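Local atomic coordinates of BpsB (PgaB), Poly-beta-1,6-N-acetyl-D-glucosamine N-deacetylase (Bordetella bronchiseptica RB50, PDB entry 5BU6), a protein that removes acetyl groups from N-acetylglucosamine units of the biofilm polysaccharide poly-beta-1,6-N-acetyl-D-glucosamine, probably as a metal-dependent deacetylase of carbohydrate esterase family 4. Residues L11-L16 against V253-I258; L25-A30 against W220-H225; P95-F100 against G147-A152; A104-V109 against F133-A138; I121-S124 against E128-H131. The protein carries 5 engineered substitutions. All coordinates share one frame; numbering follows the deposited sequence.

Interaction 1. Residues L11-L16 against V253-I258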
# COMPACT_ATOMS: atom_id res chain seq x y z
N LEU A 11 19.37 -0.14 -11.74
CA LEU A 11 18.04 0.42 -12.00
C LEU A 11 16.87 -0.54 -11.73
O LEU A 11 15.80 -0.11 -11.30
CB LEU A 11 17.92 0.87 -13.45
CG LEU A 11 18.85 2.02 -13.85
CD1 LEU A 11 18.89 2.14 -15.35
CD2 LEU A 11 18.38 3.31 -13.21
N THR A 12 17.06 -1.82 -12.03
CA THR A 12 15.98 -2.79 -11.93
C THR A 12 15.82 -3.21 -10.48
O THR A 12 16.79 -3.53 -9.82
CB THR A 12 16.24 -4.01 -12.83
OG1 THR A 12 16.24 -3.58 -14.20
CG2 THR A 12 15.16 -5.07 -12.67
N PHE A 13 14.59 -3.17 -9.98
CA PHE A 13 14.36 -3.54 -8.58
C PHE A 13 13.11 -4.41 -8.38
O PHE A 13 12.21 -4.46 -9.24
CB PHE A 13 14.26 -2.28 -7.71
CG PHE A 13 13.11 -1.38 -8.06
CD1 PHE A 13 13.22 -0.44 -9.08
CD2 PHE A 13 11.90 -1.47 -7.36
CE1 PHE A 13 12.16 0.39 -9.39
CE2 PHE A 13 10.83 -0.64 -7.68
CZ PHE A 13 10.97 0.30 -8.68
N ARG A 14 13.09 -5.14 -7.27
CA ARG A 14 11.91 -5.90 -6.88
C ARG A 14 11.20 -5.20 -5.72
O ARG A 14 11.81 -4.40 -5.02
CB ARG A 14 12.31 -7.34 -6.51
CG ARG A 14 12.72 -8.21 -7.71
CD ARG A 14 11.51 -8.79 -8.42
NE ARG A 14 11.89 -9.61 -9.56
CZ ARG A 14 11.07 -10.42 -10.23
NH1 ARG A 14 11.53 -11.11 -11.26
NH2 ARG A 14 9.79 -10.55 -9.86
N VAL A 15 9.91 -5.45 -5.56
CA VAL A 15 9.13 -4.91 -4.44
C VAL A 15 8.42 -6.08 -3.76
O VAL A 15 7.86 -6.95 -4.43
CB VAL A 15 8.10 -3.85 -4.87
CG1 VAL A 15 7.33 -3.31 -3.67
CG2 VAL A 15 8.78 -2.70 -5.61
N LEU A 16 8.47 -6.09 -2.44
CA LEU A 16 7.92 -7.19 -1.67
C LEU A 16 6.91 -6.62 -0.69
O LEU A 16 7.26 -5.86 0.20
CB LEU A 16 9.06 -7.93 -0.95
CG LEU A 16 8.84 -9.30 -0.32
CD1 LEU A 16 8.43 -10.33 -1.37
CD2 LEU A 16 10.09 -9.73 0.44
N VAL A 253 9.46 0.15 -17.06
CA VAL A 253 8.27 0.23 -16.21
C VAL A 253 8.15 1.61 -15.59
O VAL A 253 9.03 2.03 -14.85
CB VAL A 253 8.29 -0.81 -15.06
CG1 VAL A 253 7.00 -0.72 -14.22
CG2 VAL A 253 8.48 -2.23 -15.62
N ALA A 254 7.06 2.32 -15.88
CA ALA A 254 6.82 3.64 -15.26
C ALA A 254 6.63 3.51 -13.76
O ALA A 254 6.09 2.51 -13.30
CB ALA A 254 5.59 4.31 -15.88
N LEU A 255 7.04 4.53 -13.00
CA LEU A 255 6.90 4.47 -11.55
C LEU A 255 5.43 4.56 -11.14
O LEU A 255 5.11 4.35 -9.98
CB LEU A 255 7.71 5.57 -10.85
CG LEU A 255 9.24 5.41 -10.91
CD1 LEU A 255 9.90 6.42 -10.00
CD2 LEU A 255 9.74 3.98 -10.61
N THR A 256 4.55 4.84 -12.09
CA THR A 256 3.11 4.83 -11.81
C THR A 256 2.55 3.41 -11.81
O THR A 256 1.43 3.19 -11.37
CB THR A 256 2.33 5.63 -12.86
OG1 THR A 256 2.64 5.10 -14.15
CG2 THR A 256 2.71 7.12 -12.81
N GLN A 257 3.34 2.47 -12.32
CA GLN A 257 2.88 1.09 -12.50
C GLN A 257 3.82 0.07 -11.85
O GLN A 257 4.05 -1.01 -12.40
CB GLN A 257 2.76 0.75 -13.99
CG GLN A 257 1.98 1.74 -14.82
CD GLN A 257 0.51 1.74 -14.48
OE1 GLN A 257 -0.06 0.70 -14.15
NE2 GLN A 257 -0.11 2.92 -14.54
N ILE A 258 4.33 0.41 -10.67
CA ILE A 258 5.30 -0.44 -9.99
C ILE A 258 4.74 -1.83 -9.65
O ILE A 258 3.63 -1.97 -9.12
CB ILE A 258 5.81 0.27 -8.72
CG1 ILE A 258 6.63 1.51 -9.09
CG2 ILE A 258 6.67 -0.65 -7.86
CD1 ILE A 258 7.10 2.28 -7.86
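I258 touches both V15 and F13 with one methyl group. Its CG2 lies 3.7 Å from CG2 of V15, the closest approach here, and 4.2 Å from CE2 of the F13 ring, reached at a slant. That branch stands trans to the backbone N of I258, which leaves CG1 (chi1 -67°) on the N side and CG2 turned to the strand. The side chains of V15 and F13 each run at roughly a right angle to that of I258. Farther along the ring, CZ of F13 meets CD2 of L255 at 4.3 Å, and this methyl sits at the ring edge, near its plane. F13 gets there with CG placed between its own N and carbonyl carbon (chi1 63°), and the O of L11 lies in plane at the edge of the same ring.

I63 of helix 60-67 packs on both F13 and L255, I258 leans on I240 and L242, and V15 on L79 and T81. The backbone of F13 is held by N249. This is apolar core packing between the start of barrel strand 14-20 and the loop leading into its parallel neighbour 261-266, as in the distorted beta/alpha barrel of family 4 carbohydrate esterases.

Interaction 2. Residues L25-A30 against W220-H225; sequences LRASFA and WPYGAH
F29 and Y222 form a T-shaped aromatic pair that joins two loops at the metal-site end of the barrel, the loop after strand 14-20 and the one between strand 217-219 and helix 227-235. F29 supplies the edge and Y222 the face: the ring centroids are 5.0 Å apart and the planes stand at 84°. The leading atom is CE2 of F29, which comes down toward the rim of the Y222 ring, 3.5 Å from its CE2, while CZ of F29 is 3.6 Å from the Y222 hydroxyl OH.

Two alanine methyls meet the same tyrosine obliquely. CB of A30 lies 3.5 Å from CD1 of Y222, and CB of A27 is 3.8 Å from CE1. The A27 methyl does double duty, since it also sits over one face of the F29 ring, so the loop folds back on F29. Its order is modest, with high B factors at L25, F29 and A30, and the fine detail on this side deserves some caution.

Y222 is carried on a tight turn. Its backbone is left-handed (phi 59°), as is that of G223, and G223 N bonds to W220 O at 3.0 Å.

Around the pair, Y222 makes a second edge-to-face contact with H159, a nickel ligand, and P221 packs on the ligands H154 and H159. F29 rests on E170 and P172 of strand 170-172, A224 also touches P172, and W220 is buried against helix 227-235.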
# COMPACT_ATOMS: atom_id res chain seq x y z
N LEU A 25 -8.16 -10.54 6.68
CA LEU A 25 -9.18 -10.04 5.78
C LEU A 25 -8.63 -9.96 4.35
O LEU A 25 -7.97 -8.99 3.97
CB LEU A 25 -9.71 -8.68 6.22
CG LEU A 25 -11.02 -8.37 5.51
CD1 LEU A 25 -12.15 -9.26 6.02
CD2 LEU A 25 -11.40 -6.90 5.63
N ARG A 26 -8.88 -11.03 3.60
CA ARG A 26 -8.71 -11.03 2.15
C ARG A 26 -10.10 -10.94 1.54
O ARG A 26 -11.09 -11.25 2.21
CB ARG A 26 -7.97 -12.28 1.68
N ALA A 27 -10.19 -10.52 0.28
CA ALA A 27 -11.49 -10.15 -0.28
C ALA A 27 -12.00 -11.06 -1.39
O ALA A 27 -11.23 -11.53 -2.23
CB ALA A 27 -11.43 -8.72 -0.78
N SER A 28 -13.31 -11.28 -1.39
CA SER A 28 -13.98 -11.99 -2.47
C SER A 28 -13.86 -11.21 -3.77
O SER A 28 -13.28 -11.70 -4.75
CB SER A 28 -15.46 -12.20 -2.14
OG SER A 28 -15.61 -13.02 -0.99
N PHE A 29 -14.39 -9.99 -3.76
CA PHE A 29 -14.40 -9.11 -4.94
C PHE A 29 -13.03 -8.86 -5.54
O PHE A 29 -12.90 -8.65 -6.75
CB PHE A 29 -15.05 -7.77 -4.59
CG PHE A 29 -14.46 -7.10 -3.38
CD1 PHE A 29 -15.07 -7.23 -2.14
CD2 PHE A 29 -13.32 -6.32 -3.48
CE1 PHE A 29 -14.54 -6.60 -1.02
CE2 PHE A 29 -12.79 -5.70 -2.37
CZ PHE A 29 -13.40 -5.84 -1.14
N ALA A 30 -12.00 -8.87 -4.71
CA ALA A 30 -10.65 -8.64 -5.19
C ALA A 30 -10.14 -9.86 -5.94
O ALA A 30 -10.59 -10.98 -5.69
CB ALA A 30 -9.72 -8.29 -4.04
N TRP A 220 -2.35 0.96 -4.30
CA TRP A 220 -3.74 0.72 -4.62
C TRP A 220 -4.26 -0.50 -3.85
O TRP A 220 -3.72 -1.57 -3.99
CB TRP A 220 -3.90 0.51 -6.13
CG TRP A 220 -3.55 1.75 -6.96
CD1 TRP A 220 -2.44 1.95 -7.76
CD2 TRP A 220 -4.35 2.93 -7.09
NE1 TRP A 220 -2.49 3.19 -8.36
CE2 TRP A 220 -3.66 3.82 -7.97
CE3 TRP A 220 -5.58 3.34 -6.55
CZ2 TRP A 220 -4.16 5.07 -8.31
CZ3 TRP A 220 -6.08 4.59 -6.89
CH2 TRP A 220 -5.36 5.45 -7.75
N PRO A 221 -5.34 -0.32 -3.05
CA PRO A 221 -5.96 -1.50 -2.44
C PRO A 221 -6.32 -2.55 -3.46
O PRO A 221 -6.84 -2.21 -4.53
CB PRO A 221 -7.22 -0.93 -1.78
CG PRO A 221 -6.81 0.48 -1.40
CD PRO A 221 -5.94 0.93 -2.58
N TYR A 222 -6.04 -3.82 -3.13
CA TYR A 222 -6.37 -4.94 -3.98
C TYR A 222 -5.71 -4.85 -5.36
O TYR A 222 -6.09 -5.57 -6.26
CB TYR A 222 -7.89 -5.08 -4.13
CG TYR A 222 -8.64 -4.88 -2.83
CD1 TYR A 222 -8.55 -5.82 -1.81
CD2 TYR A 222 -9.44 -3.76 -2.63
CE1 TYR A 222 -9.23 -5.64 -0.62
CE2 TYR A 222 -10.14 -3.58 -1.45
CZ TYR A 222 -10.03 -4.53 -0.45
OH TYR A 222 -10.70 -4.36 0.73
N GLY A 223 -4.72 -3.97 -5.50
CA GLY A 223 -4.09 -3.73 -6.79
C GLY A 223 -5.04 -3.15 -7.83
O GLY A 223 -4.78 -3.23 -9.04
N ALA A 224 -6.15 -2.57 -7.38
CA ALA A 224 -7.20 -2.14 -8.30
C ALA A 224 -7.01 -0.69 -8.75
O ALA A 224 -7.07 0.25 -7.95
CB ALA A 224 -8.56 -2.31 -7.69
N HIS A 225 -6.79 -0.53 -10.05
CA HIS A 225 -6.57 0.79 -10.62
C HIS A 225 -6.80 0.70 -12.12
O HIS A 225 -6.86 -0.39 -12.69
CB HIS A 225 -5.16 1.29 -10.29
CG HIS A 225 -4.09 0.64 -11.11
ND1 HIS A 225 -3.82 -0.71 -11.05
CD2 HIS A 225 -3.25 1.15 -12.04
CE1 HIS A 225 -2.85 -1.00 -11.90
NE2 HIS A 225 -2.49 0.11 -12.52

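Interaction 3. Residues P95-F100 against G147-A152; sequences PLLAAF and GLVELA. Engineered in segment 95-100: A98 (natural residue Lys), A99 (natural residue Lys). With EDO (1,2-ethanediol), chain J.
A helix of the barrel's outer layer, 88-100, meets the beginning of strand 149-153 here, with L148 and V149 packing against L97 and A98. L148 does most of the touching: its CD1 presses on the helix backbone, 3.7 Å from CA of A98 and 4.1 Å from C of L97. With CG trans to the carbonyl carbon (chi1 -64°) and the chain extended beyond it, the methyl is carried out to the helix surface. CB of A98 lies 4.1 Å from the same CD1; this alanine is an engineered replacement of a lysine, and so is A99. Deeper in, CD1 of L97 approaches CG2 of V149 at 4.3 Å, a looser contact between buried side chains.

G147, with positive phi (89°), takes the chain out of helix 137-145 just before L148. On the strand, E150 bends at chi2 and uses its two oxygens separately. OE1 accepts a hydrogen bond of 2.8 Å from O2 of a 1,2-ethanediol molecule, probably picked up from the crystallisation liquor and also bonded to the N of Q61, whereas OE2 is salt-bridged to R216.

L97 also packs on A104, and V149 on V106, both in strand 104-108, which pairs with strand 149-153. A helix lying over parallel strands that are neighbours in the sheet, with L97 turned inward, is the layering of a beta/alpha barrel.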
# COMPACT_ATOMS: atom_id res chain seq x y z
N PRO A 95 10.78 -2.12 14.95
CA PRO A 95 12.08 -2.40 15.59
C PRO A 95 12.93 -3.41 14.83
O PRO A 95 14.14 -3.41 15.00
CB PRO A 95 11.70 -2.94 16.98
CG PRO A 95 10.29 -3.33 16.88
CD PRO A 95 9.65 -2.51 15.82
N LEU A 96 12.33 -4.24 13.99
CA LEU A 96 13.13 -5.11 13.14
C LEU A 96 13.76 -4.30 12.01
O LEU A 96 14.91 -4.52 11.65
CB LEU A 96 12.28 -6.25 12.56
CG LEU A 96 12.14 -7.51 13.42
CD1 LEU A 96 11.30 -8.53 12.68
CD2 LEU A 96 13.50 -8.09 13.77
N LEU A 97 13.01 -3.37 11.44
CA LEU A 97 13.58 -2.48 10.43
C LEU A 97 14.80 -1.75 11.00
O LEU A 97 15.83 -1.65 10.35
CB LEU A 97 12.54 -1.48 9.96
CG LEU A 97 11.39 -2.09 9.17
CD1 LEU A 97 10.41 -1.00 8.81
CD2 LEU A 97 11.90 -2.77 7.90
N ALA A 98 14.67 -1.27 12.23
CA ALA A 98 15.77 -0.58 12.89
C ALA A 98 16.97 -1.50 13.12
O ALA A 98 18.11 -1.12 12.87
CB ALA A 98 15.31 0.02 14.21
N ALA A 99 16.70 -2.71 13.61
CA ALA A 99 17.75 -3.65 13.94
C ALA A 99 18.54 -4.10 12.71
O ALA A 99 19.74 -4.30 12.79
CB ALA A 99 17.17 -4.86 14.66
N PHE A 100 17.86 -4.27 11.58
CA PHE A 100 18.53 -4.67 10.34
C PHE A 100 18.98 -3.46 9.51
O PHE A 100 19.69 -3.61 8.52
CB PHE A 100 17.60 -5.54 9.49
CG PHE A 100 17.52 -6.97 9.95
CD1 PHE A 100 16.73 -7.33 11.02
CD2 PHE A 100 18.24 -7.97 9.28
CE1 PHE A 100 16.67 -8.67 11.45
CE2 PHE A 100 18.17 -9.30 9.70
CZ PHE A 100 17.38 -9.64 10.78
N GLY A 147 13.72 8.18 9.69
CA GLY A 147 14.51 8.14 8.47
C GLY A 147 14.37 6.82 7.72
O GLY A 147 14.78 6.73 6.57
N LEU A 148 13.79 5.81 8.36
CA LEU A 148 13.73 4.49 7.76
C LEU A 148 12.45 4.27 6.96
O LEU A 148 12.39 3.37 6.14
CB LEU A 148 13.82 3.40 8.83
CG LEU A 148 15.08 3.26 9.67
CD1 LEU A 148 14.76 2.38 10.86
CD2 LEU A 148 16.20 2.67 8.84
N VAL A 149 11.42 5.07 7.21
CA VAL A 149 10.10 4.73 6.71
C VAL A 149 9.52 5.83 5.82
O VAL A 149 9.48 6.98 6.21
CB VAL A 149 9.13 4.47 7.88
CG1 VAL A 149 7.70 4.36 7.39
CG2 VAL A 149 9.56 3.22 8.66
N GLU A 150 9.07 5.45 4.63
CA GLU A 150 8.35 6.35 3.72
C GLU A 150 6.86 6.10 3.91
O GLU A 150 6.41 4.96 3.83
CB GLU A 150 8.74 6.08 2.27
CG GLU A 150 7.84 6.73 1.22
CD GLU A 150 8.47 7.97 0.59
OE1 GLU A 150 9.62 8.30 0.93
OE2 GLU A 150 7.80 8.61 -0.26
N LEU A 151 6.10 7.15 4.18
CA LEU A 151 4.66 7.00 4.31
C LEU A 151 4.02 7.16 2.94
O LEU A 151 4.41 8.02 2.13
CB LEU A 151 4.09 8.03 5.29
CG LEU A 151 4.50 7.92 6.76
CD1 LEU A 151 3.70 8.92 7.61
CD2 LEU A 151 4.34 6.51 7.28
N ALA A 152 3.02 6.33 2.68
CA ALA A 152 2.29 6.36 1.43
C ALA A 152 0.80 6.32 1.73
O ALA A 152 0.40 5.94 2.82
CB ALA A 152 2.69 5.16 0.56
C1 EDO J . 12.40 7.20 3.37
O1 EDO J . 12.78 5.83 3.57
C2 EDO J . 12.93 7.68 2.02
O2 EDO J . 12.15 7.16 0.92

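Interaction 4. Residues A104-V109 against F133-A138; sequences AVVAVV and FFMTWA
In the beta/alpha barrel, V106 and V108 of strand 104-108 point outward to the segment that starts helix 137-145, where M135 and W137 receive them. The direct contacts are all apolar. V106 and M135 reach toward each other tip to tip, CG1 of the valine ending 4.0 Å from the methyl CE of the methionine. The thioether folds at its last torsion (chi3 -65°), and this bend swings CE toward the strand. T89 of helix 88-100, with M143 of helix 137-145, packs on both partners, so the methyl pair is well buried.

The aromatic contact comes next. CG1 of V108 lies 4.3 Å from CH2 at the far end of the W137 indole, approaching at a slant. W137 itself stacks with H210, and its side chain runs close to a bound thiocyanate, about 4 Å away at the nearest atoms and probably from the crystallisation liquor, and to a bound nickel ion about 5 Å away. This nickel is a different ion from the one near Y222.

The polar bonds act around the packing. T136 is the N-cap of helix 137-145: its side chain caps a backbone N in the first turn, and its own N is bonded by OE1 of Q139, a pattern consistent with a capping box. It sets the helix start between M135 and W137, the two residues that meet the strand. At the polar edge of the indole, NE1 of W137 is hydrogen-bonded to OD1 of D114.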
# COMPACT_ATOMS: atom_id res chain seq x y z
N ALA A 104 11.65 0.97 4.62
CA ALA A 104 10.39 0.40 4.18
C ALA A 104 9.40 1.49 3.79
O ALA A 104 9.59 2.65 4.13
CB ALA A 104 9.81 -0.48 5.27
N VAL A 105 8.35 1.09 3.08
CA VAL A 105 7.18 1.93 2.82
C VAL A 105 6.05 1.45 3.74
O VAL A 105 5.81 0.24 3.82
CB VAL A 105 6.71 1.82 1.36
CG1 VAL A 105 5.49 2.71 1.10
CG2 VAL A 105 7.86 2.16 0.44
N VAL A 106 5.37 2.37 4.41
CA VAL A 106 4.17 2.03 5.17
C VAL A 106 2.99 2.78 4.53
O VAL A 106 3.03 3.99 4.43
CB VAL A 106 4.30 2.41 6.65
CG1 VAL A 106 2.96 2.19 7.39
CG2 VAL A 106 5.43 1.62 7.32
N ALA A 107 1.97 2.06 4.09
CA ALA A 107 0.85 2.68 3.38
C ALA A 107 -0.36 2.68 4.30
O ALA A 107 -0.76 1.63 4.84
CB ALA A 107 0.56 1.95 2.07
N VAL A 108 -0.92 3.87 4.49
CA VAL A 108 -1.95 4.15 5.50
C VAL A 108 -3.33 4.25 4.88
O VAL A 108 -3.50 5.00 3.93
CB VAL A 108 -1.61 5.49 6.20
CG1 VAL A 108 -2.71 5.93 7.13
CG2 VAL A 108 -0.26 5.39 6.91
N VAL A 109 -4.33 3.52 5.38
CA VAL A 109 -5.71 3.76 4.96
C VAL A 109 -6.25 4.84 5.90
O VAL A 109 -6.48 4.57 7.08
CB VAL A 109 -6.61 2.52 5.04
CG1 VAL A 109 -8.00 2.86 4.53
CG2 VAL A 109 -6.00 1.35 4.25
N PHE A 133 -6.94 -1.23 17.07
CA PHE A 133 -6.21 -2.21 16.27
C PHE A 133 -5.19 -1.55 15.35
O PHE A 133 -4.30 -2.21 14.81
CB PHE A 133 -7.16 -3.08 15.43
CG PHE A 133 -7.73 -4.25 16.17
CD1 PHE A 133 -7.80 -4.24 17.55
CD2 PHE A 133 -8.16 -5.38 15.50
CE1 PHE A 133 -8.31 -5.34 18.26
CE2 PHE A 133 -8.68 -6.48 16.19
CZ PHE A 133 -8.74 -6.46 17.57
N PHE A 134 -5.34 -0.25 15.14
CA PHE A 134 -4.46 0.48 14.22
C PHE A 134 -3.44 1.38 14.93
O PHE A 134 -3.72 1.91 16.00
CB PHE A 134 -5.32 1.31 13.26
CG PHE A 134 -6.23 0.48 12.42
CD1 PHE A 134 -5.75 -0.14 11.29
CD2 PHE A 134 -7.54 0.25 12.79
CE1 PHE A 134 -6.57 -0.95 10.52
CE2 PHE A 134 -8.36 -0.54 12.02
CZ PHE A 134 -7.87 -1.15 10.89
N MET A 135 -2.28 1.54 14.31
CA MET A 135 -1.28 2.51 14.72
C MET A 135 -1.86 3.90 14.88
O MET A 135 -2.73 4.32 14.11
CB MET A 135 -0.15 2.60 13.69
CG MET A 135 0.89 1.56 13.77
SD MET A 135 2.17 1.95 12.54
CE MET A 135 1.25 1.75 11.03
N THR A 136 -1.35 4.63 15.87
CA THR A 136 -1.78 6.01 16.03
C THR A 136 -1.00 6.93 15.11
O THR A 136 0.02 6.55 14.53
CB THR A 136 -1.62 6.47 17.48
OG1 THR A 136 -0.23 6.53 17.82
CG2 THR A 136 -2.35 5.50 18.42
N TRP A 137 -1.51 8.14 14.94
CA TRP A 137 -0.82 9.13 14.13
C TRP A 137 0.55 9.43 14.72
O TRP A 137 1.51 9.63 13.98
CB TRP A 137 -1.63 10.41 14.02
CG TRP A 137 -2.75 10.41 12.99
CD1 TRP A 137 -4.08 10.63 13.22
CD2 TRP A 137 -2.62 10.18 11.58
NE1 TRP A 137 -4.78 10.57 12.04
CE2 TRP A 137 -3.91 10.31 11.02
CE3 TRP A 137 -1.53 9.92 10.73
CZ2 TRP A 137 -4.15 10.17 9.65
CZ3 TRP A 137 -1.78 9.77 9.37
CH2 TRP A 137 -3.07 9.90 8.85
N ALA A 138 0.63 9.49 16.04
CA ALA A 138 1.89 9.77 16.72
C ALA A 138 2.92 8.69 16.41
O ALA A 138 4.10 8.98 16.15
CB ALA A 138 1.68 9.86 18.21

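Interaction 5. Residues I121-S124 against E128-H131; sequences IRLS and EVPH
I121 and V129 pair through two backbone hydrogen bonds, I121 N to V129 O and V129 N to I121 O, both 2.8 Å. The next pair, R122 and E128, is non-hydrogen-bonded; there CA of E128 makes a CA-H...O contact of 3.2 Å with O of I121.

The side chains of R122 and E128 lie on the same sheet face. Carboxylate and guanidinium are stacked, their planes 20° apart, and OE2 of E128 is 3.5 Å from NH1 of R122: a salt bridge of charges alone, as no N-H points at the oxygen. The arginine folds at chi3 (-58°), and its NH2 bonds S124 O at 2.9 Å, on a lone pair in the carbonyl plane, which should help hold the guanidinium flat over E128.

I121 and V129 share the other face. L123 comes in from the bulge, its CD1 touching CG1 of V129 at 3.8 Å with the two side chains at about a right angle, while CD1 of I121 reaches past the strand end to the edge of the H131 ring, 3.8 Å from ND1. W112 of helix 110-113 backs I121 and L123.

L123 and S124 both face one residue just before E128, a classic beta bulge within a short antiparallel beta hairpin.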
# COMPACT_ATOMS: atom_id res chain seq x y z
N ILE A 121 -14.01 0.44 13.27
CA ILE A 121 -13.76 0.51 11.84
C ILE A 121 -14.52 -0.63 11.18
O ILE A 121 -14.32 -1.78 11.54
CB ILE A 121 -12.26 0.41 11.50
CG1 ILE A 121 -11.53 1.73 11.78
CG2 ILE A 121 -12.03 -0.02 10.04
CD1 ILE A 121 -11.30 2.02 13.25
N ARG A 122 -15.40 -0.32 10.23
CA ARG A 122 -16.04 -1.38 9.46
C ARG A 122 -15.15 -1.79 8.31
O ARG A 122 -14.78 -0.97 7.47
CB ARG A 122 -17.41 -0.94 8.93
CG ARG A 122 -18.00 -1.97 7.96
CD ARG A 122 -19.50 -1.78 7.72
NE ARG A 122 -20.29 -1.86 8.95
CZ ARG A 122 -20.58 -2.99 9.58
NH1 ARG A 122 -21.30 -2.96 10.69
NH2 ARG A 122 -20.14 -4.15 9.11
N LEU A 123 -14.80 -3.07 8.27
CA LEU A 123 -13.93 -3.60 7.22
C LEU A 123 -14.77 -4.23 6.11
O LEU A 123 -14.55 -3.97 4.93
CB LEU A 123 -12.96 -4.63 7.80
CG LEU A 123 -11.90 -4.14 8.78
CD1 LEU A 123 -11.05 -5.30 9.28
CD2 LEU A 123 -11.02 -3.06 8.15
N SER A 124 -15.72 -5.06 6.51
CA SER A 124 -16.62 -5.72 5.58
C SER A 124 -18.03 -5.60 6.14
O SER A 124 -18.19 -5.25 7.30
CB SER A 124 -16.22 -7.18 5.38
OG SER A 124 -16.94 -8.02 6.27
N GLU A 128 -16.47 -5.65 11.89
CA GLU A 128 -15.98 -4.40 12.47
C GLU A 128 -14.82 -4.66 13.41
O GLU A 128 -14.80 -5.69 14.10
CB GLU A 128 -17.10 -3.68 13.23
CG GLU A 128 -18.09 -2.91 12.37
CD GLU A 128 -18.97 -1.99 13.20
OE1 GLU A 128 -19.34 -2.38 14.33
OE2 GLU A 128 -19.28 -0.88 12.73
N VAL A 129 -13.85 -3.75 13.47
CA VAL A 129 -12.75 -3.90 14.41
C VAL A 129 -12.54 -2.65 15.27
O VAL A 129 -12.86 -1.54 14.86
CB VAL A 129 -11.42 -4.25 13.69
CG1 VAL A 129 -11.51 -5.60 13.01
CG2 VAL A 129 -11.03 -3.16 12.70
N PRO A 130 -11.99 -2.85 16.47
CA PRO A 130 -11.70 -1.73 17.37
C PRO A 130 -10.76 -0.71 16.77
O PRO A 130 -9.83 -1.07 16.03
CB PRO A 130 -11.06 -2.42 18.58
CG PRO A 130 -11.58 -3.77 18.56
CD PRO A 130 -11.74 -4.15 17.13
N HIS A 131 -11.02 0.55 17.08
CA HIS A 131 -10.16 1.67 16.70
C HIS A 131 -8.69 1.41 17.05
O HIS A 131 -7.80 1.72 16.27
CB HIS A 131 -10.67 2.95 17.39
CG HIS A 131 -9.97 4.20 16.95
ND1 HIS A 131 -9.93 4.60 15.64
CD2 HIS A 131 -9.29 5.14 17.66
CE1 HIS A 131 -9.25 5.73 15.55
NE2 HIS A 131 -8.85 6.08 16.76

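Interactions 1 and 4 are buried apolar contacts on the parallel sheet, with methyls and aromatic rings meeting. Interaction 3 packs similarly but is partly buried, reaching the surface at A98. Interactions 3 and 4 hold neighbouring strands, 149-153 and 104-108, which are bonded through E150 and V106; interaction 4 uses the start of helix 137-145, interaction 3 the strand that follows it. Interaction 2, between loops, depends on a T-shaped ring pair near nickel, and H225 ties it to Q257 of interaction 1. Interaction 5 is a surface hairpin: backbone hydrogen bonds hold it, with a long, charge-only salt bridge on the outer face. Its inner side packs on L25 of interaction 2 and F134 of interaction 4.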